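Local coordinates for VapB family protein (Caulobacter crescentus, PDB 5K8J), which acts as the antitoxin of the VapBC1 toxin-antitoxin pair, inhibiting the VapC ribonuclease through a flexible protein motif and binding DNA, at the interface of chains A and B and the interface of chains A and C. Numbering follows the deposited sequence. Chains: chain A/B, VapB family protein; chain C, Ribonuclease VapC.

Contact 1: the interface of chains A and B. Residues chain A 8, 25, 29; chain B 39-41, 46.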
loop_
_atom_site.group_PDB
_atom_site.type_symbol
_atom_site.label_atom_id
_atom_site.label_comp_id
_atom_site.label_asym_id
_atom_site.label_seq_id
_atom_site.Cartn_x
_atom_site.Cartn_y
_atom_site.Cartn_z
ATOM N N ALA A 8 -7.987 2.538 6.186
ATOM C CA ALA A 8 -6.923 3.352 5.624
ATOM C C ALA A 8 -5.693 3.277 6.516
ATOM O O ALA A 8 -5.760 2.874 7.681
ATOM C CB ALA A 8 -7.377 4.808 5.447
ATOM N N LEU A 25 -4.848 12.833 13.220
ATOM C CA LEU A 25 -5.611 11.763 12.591
ATOM C C LEU A 25 -6.104 12.215 11.224
ATOM O O LEU A 25 -7.008 13.064 11.143
ATOM C CB LEU A 25 -6.788 11.347 13.469
ATOM C CG LEU A 25 -6.413 10.857 14.869
ATOM C CD1 LEU A 25 -7.659 10.297 15.561
ATOM C CD2 LEU A 25 -5.297 9.785 14.799
ATOM N N LEU A 29 -9.025 8.315 8.697
ATOM C CA LEU A 29 -8.826 7.511 9.894
ATOM C C LEU A 29 -9.538 8.103 11.103
ATOM O O LEU A 29 -9.598 7.447 12.146
ATOM C CB LEU A 29 -7.319 7.386 10.213
ATOM C CG LEU A 29 -6.399 6.593 9.274
ATOM C CD1 LEU A 29 -6.049 7.340 7.985
ATOM C CD2 LEU A 29 -5.138 6.248 10.002
ATOM N N LEU B 39 -0.112 4.423 11.325
ATOM C CA LEU B 39 -1.496 4.413 11.772
ATOM C C LEU B 39 -2.289 3.528 10.831
ATOM O O LEU B 39 -2.179 3.664 9.609
ATOM C CB LEU B 39 -2.083 5.832 11.776
ATOM C CG LEU B 39 -1.546 6.862 12.758
ATOM C CD1 LEU B 39 -0.197 7.386 12.316
ATOM C CD2 LEU B 39 -2.545 7.996 12.857
ATOM N N ILE B 40 -3.064 2.595 11.385
ATOM C CA ILE B 40 -3.935 1.746 10.580
ATOM C C ILE B 40 -5.310 1.693 11.246
ATOM O O ILE B 40 -5.432 1.270 12.401
ATOM C CB ILE B 40 -3.378 0.325 10.401
ATOM C CG1 ILE B 40 -4.369 -0.497 9.579
ATOM C CG2 ILE B 40 -3.024 -0.306 11.733
ATOM C CD1 ILE B 40 -3.908 -1.878 9.268
ATOM N N ARG B 41 -6.335 2.088 10.513
ATOM C CA ARG B 41 -7.712 2.042 10.989
ATOM C C ARG B 41 -8.451 0.987 10.186
ATOM O O ARG B 41 -8.408 1.005 8.954
ATOM C CB ARG B 41 -8.384 3.407 10.831
ATOM C CG ARG B 41 -9.893 3.427 11.049
ATOM C CD ARG B 41 -10.287 3.946 12.371
ATOM N NE ARG B 41 -11.732 3.804 12.571
ATOM C CZ ARG B 41 -12.617 4.788 12.606
ATOM N NH1 ARG B 41 -13.899 4.487 12.784
ATOM N NH2 ARG B 41 -12.245 6.066 12.502
ATOM N N LEU B 46 -8.430 1.760 15.553
ATOM C CA LEU B 46 -7.253 2.472 15.082
ATOM C C LEU B 46 -6.054 1.955 15.874
ATOM O O LEU B 46 -6.059 1.992 17.101
ATOM C CB LEU B 46 -7.407 3.970 15.296
ATOM C CG LEU B 46 -6.182 4.855 15.061
ATOM C CD1 LEU B 46 -5.677 4.710 13.650
ATOM C CD2 LEU B 46 -6.535 6.282 15.384
#

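Contact 2: the interface of chains A and C. Residues chain A 67-70; chain C 15, 48, 51, 54-55.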
loop_
_atom_site.group_PDB
_atom_site.type_symbol
_atom_site.label_atom_id
_atom_site.label_comp_id
_atom_site.label_asym_id
_atom_site.label_seq_id
_atom_site.Cartn_x
_atom_site.Cartn_y
_atom_site.Cartn_z
ATOM N N ARG A 67 -28.745 -18.301 29.009
ATOM C CA ARG A 67 -27.895 -18.737 27.917
ATOM C C ARG A 67 -28.557 -19.835 27.097
ATOM O O ARG A 67 -29.471 -20.527 27.568
ATOM C CB ARG A 67 -26.544 -19.229 28.442
ATOM C CG ARG A 67 -26.603 -20.525 29.163
ATOM C CD ARG A 67 -25.263 -20.824 29.822
ATOM N NE ARG A 67 -25.397 -21.853 30.844
ATOM C CZ ARG A 67 -24.377 -22.416 31.483
ATOM N NH1 ARG A 67 -23.131 -22.056 31.198
ATOM N NH2 ARG A 67 -24.603 -23.345 32.406
ATOM N N PRO A 68 -28.145 -19.992 25.847
ATOM C CA PRO A 68 -28.683 -21.064 25.006
ATOM C C PRO A 68 -28.422 -22.424 25.629
ATOM O O PRO A 68 -27.551 -22.582 26.481
ATOM C CB PRO A 68 -27.909 -20.910 23.693
ATOM C CG PRO A 68 -27.259 -19.589 23.770
ATOM C CD PRO A 68 -27.041 -19.278 25.180
ATOM N N ASP A 69 -29.176 -23.426 25.160
ATOM C CA ASP A 69 -29.095 -24.763 25.747
ATOM C C ASP A 69 -27.758 -25.447 25.483
ATOM O O ASP A 69 -27.411 -26.385 26.204
ATOM C CB ASP A 69 -30.222 -25.644 25.209
ATOM C CG ASP A 69 -31.600 -25.146 25.624
ATOM O OD1 ASP A 69 -32.567 -25.380 24.871
ATOM O OD2 ASP A 69 -31.711 -24.512 26.693
ATOM N N SER A 70 -27.012 -25.016 24.465
ATOM C CA SER A 70 -25.745 -25.653 24.130
ATOM C C SER A 70 -24.876 -24.656 23.379
ATOM O O SER A 70 -25.359 -23.625 22.903
ATOM C CB SER A 70 -25.946 -26.908 23.276
ATOM O OG SER A 70 -26.331 -26.556 21.961
ATOM N N ASP C 15 -22.541 -18.087 23.637
ATOM C CA ASP C 15 -23.390 -19.167 24.117
ATOM C C ASP C 15 -23.211 -19.458 25.601
ATOM O O ASP C 15 -23.878 -20.364 26.114
ATOM C CB ASP C 15 -23.155 -20.412 23.267
ATOM C CG ASP C 15 -23.711 -20.252 21.884
ATOM O OD1 ASP C 15 -24.474 -19.274 21.659
ATOM O OD2 ASP C 15 -23.384 -21.067 21.001
ATOM N N GLU C 48 -30.305 -22.844 14.701
ATOM C CA GLU C 48 -31.299 -23.592 15.466
ATOM C C GLU C 48 -32.356 -22.607 15.953
ATOM O O GLU C 48 -32.072 -21.773 16.821
ATOM C CB GLU C 48 -30.653 -24.307 16.653
ATOM C CG GLU C 48 -29.519 -25.257 16.292
ATOM C CD GLU C 48 -28.874 -25.869 17.539
ATOM O OE1 GLU C 48 -29.466 -26.804 18.128
ATOM O OE2 GLU C 48 -27.788 -25.400 17.945
ATOM N N GLN C 51 -32.842 -21.753 19.723
ATOM C CA GLN C 51 -31.806 -21.004 20.427
ATOM C C GLN C 51 -31.650 -19.599 19.886
ATOM O O GLN C 51 -30.800 -18.846 20.382
ATOM C CB GLN C 51 -30.450 -21.719 20.332
ATOM C CG GLN C 51 -30.504 -23.201 20.629
ATOM C CD GLN C 51 -31.018 -23.472 22.012
ATOM O OE1 GLN C 51 -30.745 -22.714 22.941
ATOM N NE2 GLN C 51 -31.783 -24.545 22.161
ATOM N N LEU C 54 -32.071 -16.284 22.245
ATOM C CA LEU C 54 -30.994 -15.992 23.194
ATOM C C LEU C 54 -29.689 -15.701 22.477
ATOM O O LEU C 54 -28.923 -14.829 22.902
ATOM C CB LEU C 54 -30.817 -17.143 24.179
ATOM C CG LEU C 54 -31.911 -17.190 25.232
ATOM C CD1 LEU C 54 -31.715 -18.426 26.040
ATOM C CD2 LEU C 54 -31.850 -15.955 26.133
ATOM N N ARG C 55 -29.415 -16.395 21.370
ATOM C CA ARG C 55 -28.184 -16.112 20.649
ATOM C C ARG C 55 -28.202 -14.705 20.059
ATOM O O ARG C 55 -27.184 -14.011 20.052
ATOM C CB ARG C 55 -27.951 -17.169 19.571
ATOM C CG ARG C 55 -27.541 -18.511 20.168
ATOM C CD ARG C 55 -27.224 -19.568 19.118
ATOM N NE ARG C 55 -26.568 -20.703 19.785
ATOM C CZ ARG C 55 -26.703 -21.982 19.457
ATOM N NH1 ARG C 55 -27.489 -22.353 18.464
ATOM N NH2 ARG C 55 -26.031 -22.907 20.142
#

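Contact 1: the interface of chains A and B
A:Ala8 and B:Arg41 pair as an antiparallel bridge between strand 7-13 of chain A and strand 36-42 of chain B, although A:Ala8 is poorly ordered. B:Arg41 N donates to A:Ala8 O at 3.0 Å, and A:Ala8 N donates back to B:Arg41 O.

Traced outward, the B:Arg41 side chain runs past A:Leu29 in the opposite direction. Its CB packs on A:Leu29 CG at 4.1 Å. CG starts anti to the backbone N (chi1 169°), the bend at chi2 (102°) turns the chain, and CD comes to 3.6 Å from A:Leu29 O. At the tip, guanidinium NH2 donates to that same carbonyl oxygen at 3.0 Å. The oxygen sits in the guanidinium plane at its edge, whereas the donor stands well above the carbonyl plane, 65° out of it, and so does not follow a lone pair.

Beside this polar grip the leucines interlock. A:Leu29 CD2 meets B:Leu39 CB at 3.6 Å, the two side chains crossing at about a right angle, and B:Leu46 CD1 also touches this methyl. A:Leu25 CD2 reaches both B:Leu46 CD2 and B:Leu39 CD2, each at 3.8 Å.

The patch thus joins backbone pairing to a small apolar cluster, and its two-fold twin repeats it, tying two antitoxin N-terminal regions into the dimer expected to bind DNA.

Contact 2: the interface of chains A and C
This is an antitoxin-toxin interface: a loop segment of the VapB chain, A:Arg67 to A:Ser70, lies on the PIN-domain ribonuclease VapC and helps hold the two proteins in one complex. It meets helix 49-65 and the end of helix 7-15 of chain C.

The amide of C:Gln51 reads backbone and side chain of A:Asp69 together. Its OE1 accepts from A:Asp69 N at 2.8 Å, with 170° at the hydrogen, while its NE2 donates to carboxylate OD1 of A:Asp69 at 2.9 Å. This paired use of both amide ends would fix the amide's rotation. The carboxylate and amide planes are turned 65° apart; OD1 lies close to the amide plane of C:Gln51, while NE2 comes from above the carboxylate plane. A chain bent at chi2 (-60°) brings the C:Gln51 amide round to this position.

A:Pro68 fits its ring between C:Gln51, C:Asp15 and C:Arg55. Ring atom CB touches C:Gln51 OE1, CG packs 3.8 Å from C:Arg55 CG, and CD rests 3.8 Å from C:Asp15 CA. Next to it, C:Leu54 CD1 approaches the carbonyl oxygen of the poorly ordered A:Arg67 at 3.4 Å.

C:Arg55 is positioned by a second shell on its own chain. Its NE forms a salt bridge to C:Asp15 OD1 at 3.2 Å, and NH1 forms another to OE2 of the poorly ordered C:Glu48; both oxygens lie at the guanidinium edge, in plane. C:Gln51 CG lies over one face, toward the rim. Held this way, NH2 points to the carbonyl O of A:Ser70 at 2.9 Å, a weak bond to a poorly ordered residue.

The C-alpha centres of contact 1 and contact 2 are about 36 Å apart, and they have no residue in common; chain A is the molecule that links them. Contact 1 uses its N-terminal strand and the region around strand 21-25, whereas contact 2 uses the loop that follows helix 55-64. In these two patches, pairing with chain B and toxin contact fall on separate parts of the sequence, with that helix lying between them. Since every copy repeats both sites, a VapB dimer could carry a toxin on each arm, which would agree with four VapB and four VapC chains in the deposited assembly.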